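Local coordinates for thrombospondin related anonymous protein (Plasmodium falciparum, PDB 4F1J) that probably serves the malaria parasite in cell adhesion, through its magnesium-binding von Willebrand factor A domain, one part of a longer membrane protein, at residues 102-106 / 141-145; 7-11 / 109-113. All coordinates share one frame; numbering follows the deposited sequence.

Contact 1 of 2, residues 102-106 / 141-145; sequences RKHLN and DRGVK. With SO4 (sulfate ion), chain F.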
loop_
_atom_site.group_PDB
_atom_site.type_symbol
_atom_site.label_atom_id
_atom_site.label_comp_id
_atom_site.label_asym_id
_atom_site.label_seq_id
_atom_site.Cartn_x
_atom_site.Cartn_y
_atom_site.Cartn_z
ATOM N N ARG A 102 -9.230 3.023 -8.328
ATOM C CA ARG A 102 -10.059 2.763 -9.496
ATOM C C ARG A 102 -10.476 4.060 -10.169
ATOM O O ARG A 102 -10.647 4.075 -11.369
ATOM C CB ARG A 102 -11.270 1.908 -9.102
ATOM C CG ARG A 102 -12.121 1.393 -10.285
ATOM C CD ARG A 102 -13.073 0.291 -9.812
ATOM N NE ARG A 102 -14.038 0.779 -8.840
ATOM C CZ ARG A 102 -15.260 1.208 -9.128
ATOM N NH1 ARG A 102 -15.674 1.256 -10.380
ATOM N NH2 ARG A 102 -16.068 1.616 -8.154
ATOM N N LYS A 103 -10.614 5.165 -9.416
ATOM C CA LYS A 103 -10.955 6.459 -10.029
ATOM C C LYS A 103 -9.793 6.958 -10.901
ATOM O O LYS A 103 -10.032 7.511 -11.976
ATOM C CB LYS A 103 -11.350 7.500 -8.969
ATOM C CG LYS A 103 -12.729 7.302 -8.398
ATOM C CD LYS A 103 -12.934 8.208 -7.193
ATOM N N HIS A 104 -8.547 6.754 -10.461
ATOM C CA HIS A 104 -7.395 7.070 -11.317
ATOM C C HIS A 104 -7.500 6.318 -12.641
ATOM O O HIS A 104 -7.249 6.887 -13.715
ATOM C CB HIS A 104 -6.053 6.716 -10.658
ATOM C CG HIS A 104 -5.654 7.642 -9.551
ATOM N ND1 HIS A 104 -6.292 7.666 -8.331
ATOM C CD2 HIS A 104 -4.671 8.576 -9.479
ATOM C CE1 HIS A 104 -5.717 8.573 -7.554
ATOM N NE2 HIS A 104 -4.725 9.137 -8.222
ATOM N N LEU A 105 -7.856 5.041 -12.575
ATOM C CA LEU A 105 -7.908 4.200 -13.780
ATOM C C LEU A 105 -9.070 4.652 -14.645
ATOM O O LEU A 105 -8.908 4.832 -15.864
ATOM C CB LEU A 105 -8.046 2.719 -13.417
ATOM C CG LEU A 105 -6.954 2.211 -12.457
ATOM C CD1 LEU A 105 -7.095 0.719 -12.131
ATOM C CD2 LEU A 105 -5.580 2.518 -13.008
ATOM N N ASN A 106 -10.234 4.830 -14.032
ATOM C CA ASN A 106 -11.395 5.378 -14.756
ATOM C C ASN A 106 -11.081 6.642 -15.553
ATOM O O ASN A 106 -11.437 6.780 -16.756
ATOM C CB ASN A 106 -12.530 5.683 -13.783
ATOM C CG ASN A 106 -13.795 6.052 -14.505
ATOM O OD1 ASN A 106 -14.475 5.175 -15.024
ATOM N ND2 ASN A 106 -14.089 7.359 -14.592
ATOM N N ASP A 141 -9.589 -6.637 -12.839
ATOM C CA ASP A 141 -10.095 -6.681 -14.231
ATOM C C ASP A 141 -9.397 -5.628 -15.114
ATOM O O ASP A 141 -9.291 -5.764 -16.334
ATOM C CB ASP A 141 -11.604 -6.460 -14.263
ATOM C CG ASP A 141 -12.405 -7.689 -13.887
ATOM O OD1 ASP A 141 -11.847 -8.800 -13.705
ATOM O OD2 ASP A 141 -13.630 -7.501 -13.775
ATOM N N ARG A 142 -8.927 -4.564 -14.474
ATOM C CA ARG A 142 -8.142 -3.543 -15.130
ATOM C C ARG A 142 -6.631 -3.815 -15.035
ATOM O O ARG A 142 -5.841 -2.920 -15.315
ATOM C CB ARG A 142 -8.497 -2.175 -14.542
ATOM C CG ARG A 142 -9.874 -1.632 -14.970
ATOM C CD ARG A 142 -10.203 -0.361 -14.179
ATOM N NE ARG A 142 -11.416 0.347 -14.580
ATOM C CZ ARG A 142 -11.460 1.378 -15.425
ATOM N NH1 ARG A 142 -10.361 1.814 -16.045
ATOM N NH2 ARG A 142 -12.627 1.947 -15.689
ATOM N N GLY A 143 -6.219 -5.033 -14.653
ATOM C CA GLY A 143 -4.825 -5.444 -14.718
ATOM C C GLY A 143 -4.013 -5.119 -13.474
ATOM O O GLY A 143 -2.787 -5.314 -13.442
ATOM N N VAL A 144 -4.694 -4.640 -12.441
ATOM C CA VAL A 144 -4.011 -4.211 -11.221
ATOM C C VAL A 144 -3.642 -5.409 -10.342
ATOM O O VAL A 144 -4.475 -6.293 -10.094
ATOM C CB VAL A 144 -4.885 -3.238 -10.412
ATOM C CG1 VAL A 144 -4.175 -2.883 -9.075
ATOM C CG2 VAL A 144 -5.232 -1.963 -11.242
ATOM N N LYS A 145 -2.380 -5.449 -9.903
ATOM C CA LYS A 145 -1.940 -6.402 -8.918
ATOM C C LYS A 145 -2.026 -5.736 -7.536
ATOM O O LYS A 145 -1.770 -4.543 -7.414
ATOM C CB LYS A 145 -0.518 -6.881 -9.205
ATOM C CG LYS A 145 -0.481 -7.880 -10.349
ATOM C CD LYS A 145 0.832 -8.622 -10.481
ATOM C CE LYS A 145 0.710 -9.722 -11.558
ATOM N NZ LYS A 145 2.015 -10.163 -12.159
HETATM S S SO4 F . -14.932 -0.022 -13.496
HETATM O O1 SO4 F . -13.855 -0.869 -13.001
HETATM O O2 SO4 F . -14.602 1.387 -13.296
HETATM O O3 SO4 F . -15.140 -0.252 -14.917
HETATM O O4 SO4 F . -16.167 -0.370 -12.799
#
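L105, on the last turn of helix 94-106, drives its side chain against V144 and the base of R142, just beyond the C-terminal end of helix 129-141. This is the tight part of the contact. CD1 of L105 meets CG2 of V144 at 3.4 Å, closer than two methyl groups usually stand, and both residues are buried. Alongside them, L105 and R142 run past each other in opposite directions, with L105 CB 3.8 Å from R142 CD. R142 is extended from CG to NE, and this straight course carries its guanidinium past the leucine to the end of the helix, where one face lies over the backbone N of N106.

Toward solvent the packing gives way to charge. A sulfate ion, probably from the crystallisation liquor, sits at the edge of both the R102 and R142 guanidinium groups. R142 NE donates to sulfate O1 over 3.1 Å in a nearly straight bond (166°), while R142 NH2 reaches O2 at 3.2 Å and O3 more weakly. From the other segment R102 NH1 adds a weak bond to O2, a bend at chi3 (63°) bringing the guanidinium edge round to the anion; its NE is engaged in a salt bridge with E135 of helix 129-141. The anion probably offsets the like charges of the two arginines.

G143, with positive phi, is the C' residue of a Schellman motif that ends helix 129-141 and turns the chain toward strand 145-151. L105 and V144 both pack on L139 of that helix and on Q116, placing the contact between helices 94-106 and 129-141 and strand 115-122.

Contact 2 of 2, residues 7-11 / 109-113; sequences EVDLY and INREN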
loop_
_atom_site.group_PDB
_atom_site.type_symbol
_atom_site.label_atom_id
_atom_site.label_comp_id
_atom_site.label_asym_id
_atom_site.label_seq_id
_atom_site.Cartn_x
_atom_site.Cartn_y
_atom_site.Cartn_z
ATOM N N GLU A 7 8.771 0.132 -14.861
ATOM C CA GLU A 7 7.705 1.072 -15.191
ATOM C C GLU A 7 6.425 0.619 -14.455
ATOM O O GLU A 7 5.688 -0.239 -14.932
ATOM C CB GLU A 7 7.448 1.138 -16.710
ATOM C CG GLU A 7 6.632 2.363 -17.102
ATOM C CD GLU A 7 6.328 2.503 -18.602
ATOM O OE1 GLU A 7 6.826 1.690 -19.417
ATOM O OE2 GLU A 7 5.561 3.436 -18.950
ATOM N N VAL A 8 6.190 1.208 -13.284
ATOM C CA VAL A 8 5.096 0.810 -12.389
ATOM C C VAL A 8 4.488 2.060 -11.746
ATOM O O VAL A 8 5.221 2.921 -11.254
ATOM C CB VAL A 8 5.582 -0.092 -11.218
ATOM C CG1 VAL A 8 4.389 -0.556 -10.339
ATOM C CG2 VAL A 8 6.373 -1.343 -11.702
ATOM N N ASP A 9 3.164 2.171 -11.814
ATOM C CA ASP A 9 2.410 3.147 -11.027
ATOM C C ASP A 9 2.071 2.390 -9.749
ATOM O O ASP A 9 1.387 1.348 -9.791
ATOM C CB ASP A 9 1.154 3.648 -11.752
ATOM C CG ASP A 9 1.471 4.469 -12.989
ATOM O OD1 ASP A 9 2.547 5.131 -13.017
ATOM O OD2 ASP A 9 0.603 4.519 -13.897
ATOM N N LEU A 10 2.596 2.873 -8.619
ATOM C CA LEU A 10 2.490 2.132 -7.352
ATOM C C LEU A 10 1.640 2.957 -6.396
ATOM O O LEU A 10 1.973 4.094 -6.084
ATOM C CB LEU A 10 3.879 1.839 -6.763
ATOM C CG LEU A 10 3.981 0.851 -5.606
ATOM C CD1 LEU A 10 5.411 0.342 -5.421
ATOM C CD2 LEU A 10 3.456 1.505 -4.289
ATOM N N TYR A 11 0.511 2.383 -6.006
ATOM C CA TYR A 11 -0.483 3.022 -5.172
ATOM C C TYR A 11 -0.353 2.476 -3.753
ATOM O O TYR A 11 -0.849 1.371 -3.406
ATOM C CB TYR A 11 -1.922 2.794 -5.678
ATOM C CG TYR A 11 -2.147 3.171 -7.116
ATOM C CD1 TYR A 11 -1.814 2.294 -8.149
ATOM C CD2 TYR A 11 -2.640 4.396 -7.458
ATOM C CE1 TYR A 11 -1.993 2.657 -9.479
ATOM C CE2 TYR A 11 -2.834 4.760 -8.771
ATOM C CZ TYR A 11 -2.522 3.882 -9.785
ATOM O OH TYR A 11 -2.691 4.296 -11.105
ATOM N N ILE A 109 -5.709 8.546 -15.484
ATOM C CA ILE A 109 -4.606 9.269 -14.876
ATOM C C ILE A 109 -3.331 8.431 -14.890
ATOM O O ILE A 109 -2.219 8.967 -15.005
ATOM C CB ILE A 109 -4.947 9.671 -13.421
ATOM C CG1 ILE A 109 -6.253 10.475 -13.348
ATOM C CG2 ILE A 109 -3.791 10.502 -12.788
ATOM C CD1 ILE A 109 -6.292 11.684 -14.192
ATOM N N ASN A 110 -3.478 7.121 -14.739
ATOM C CA ASN A 110 -2.342 6.221 -14.743
ATOM C C ASN A 110 -1.645 6.209 -16.108
ATOM O O ASN A 110 -2.294 6.506 -17.134
ATOM C CB ASN A 110 -2.810 4.801 -14.391
ATOM C CG ASN A 110 -3.716 4.229 -15.436
ATOM O OD1 ASN A 110 -4.806 4.762 -15.661
ATOM N ND2 ASN A 110 -3.271 3.179 -16.121
ATOM N N ARG A 111 -0.353 5.866 -16.114
ATOM C CA ARG A 111 0.336 5.496 -17.350
ATOM C C ARG A 111 -0.221 4.165 -17.855
ATOM O O ARG A 111 -0.123 3.146 -17.182
ATOM C CB ARG A 111 1.851 5.389 -17.132
ATOM C CG ARG A 111 2.513 6.696 -16.817
ATOM C CD ARG A 111 3.985 6.482 -16.489
ATOM N NE ARG A 111 4.158 5.744 -15.252
ATOM C CZ ARG A 111 5.302 5.240 -14.814
ATOM N NH1 ARG A 111 6.453 5.416 -15.495
ATOM N NH2 ARG A 111 5.308 4.583 -13.685
ATOM N N GLU A 112 -0.839 4.182 -19.038
ATOM C CA GLU A 112 -1.353 2.969 -19.649
ATOM C C GLU A 112 -0.237 1.967 -19.882
ATOM O O GLU A 112 -0.469 0.763 -19.837
ATOM C CB GLU A 112 -2.004 3.292 -20.997
ATOM C CG GLU A 112 -3.275 4.051 -20.915
ATOM C CD GLU A 112 -3.850 4.305 -22.312
ATOM O OE1 GLU A 112 -3.058 4.729 -23.173
ATOM O OE2 GLU A 112 -5.053 4.057 -22.549
ATOM N N ASN A 113 0.974 2.459 -20.100
ATOM C CA ASN A 113 2.119 1.618 -20.402
ATOM C C ASN A 113 2.705 0.971 -19.143
ATOM O O ASN A 113 3.459 0.018 -19.264
ATOM C CB ASN A 113 3.205 2.442 -21.140
ATOM C CG ASN A 113 4.145 1.577 -21.994
ATOM O OD1 ASN A 113 3.722 1.028 -23.017
ATOM N ND2 ASN A 113 5.428 1.486 -21.601
HETATM O O HOH W 1 7.194 6.225 -18.247
HETATM O O HOH W 2 5.667 -1.304 -18.900
#
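D9 and R111 form a side-on salt bridge at one end of the central strand 8-15 of the Rossmann-like von Willebrand factor A fold, beside the loop between helix 94-106 and strand 115-122. Carboxylate and guanidinium are not coplanar but turned 36° apart. NE and NH2 of R111 both converge on OD1 of D9, at 2.8 and 2.9 Å, approaching from the same face of the carboxylate, although OD1 lies near the guanidinium plane. The other oxygen, OD2, uses its syn lone pair to accept the backbone N of R111 at 2.8 Å. One aspartate thus grips both the side chain and the main chain of R111, and Q116 NE2 also binds OD2.

E7 reaches R111 differently. Extended, with CG anti to its backbone N (chi1 -164°), it lays CG over one guanidinium face, 3.5 Å from R111 NH1. The side chain runs on to cross that of N113 at about a right angle; N113 ND2 donates to E7 OE1 over 2.6 Å, on the syn side but somewhat out of the carboxylate plane.

Beyond D9, the Y11 ring is inclined 51° to the N110 amide, and its hydroxyl touches CB of N110 while hydrogen-bonding to Q116. R111 NH2 is also bonded to A46 O, tying the loop to the chain just ahead of strand 47-54. At another point on the guanidinium edge, R111 NH1 donates to a water 3.0 Å away, in the guanidinium plane.

Overall arrangement
Contacts 1 and 2 lie on the same side of the domain, their centres 10 Å apart: contact 1 uses the end of helix 94-106, contact 2 the loop that follows it. Along the chain their segments alternate. They also touch directly: H104 O is 2.9 Å from I109 N, a probable hydrogen bond between the end of the helix and the loop, and L105 CD2 packs 3.5 Å from N110 CG. L105 thus turns CD1 to V144 within contact 1 and CD2 to N110 of contact 2. Contact 1 approaches a metal site: the R102 side chain is about 9 Å from a magnesium ion and about 7 Å from the side chain of its ligand D131. Contact 2 lies away from the metal sites.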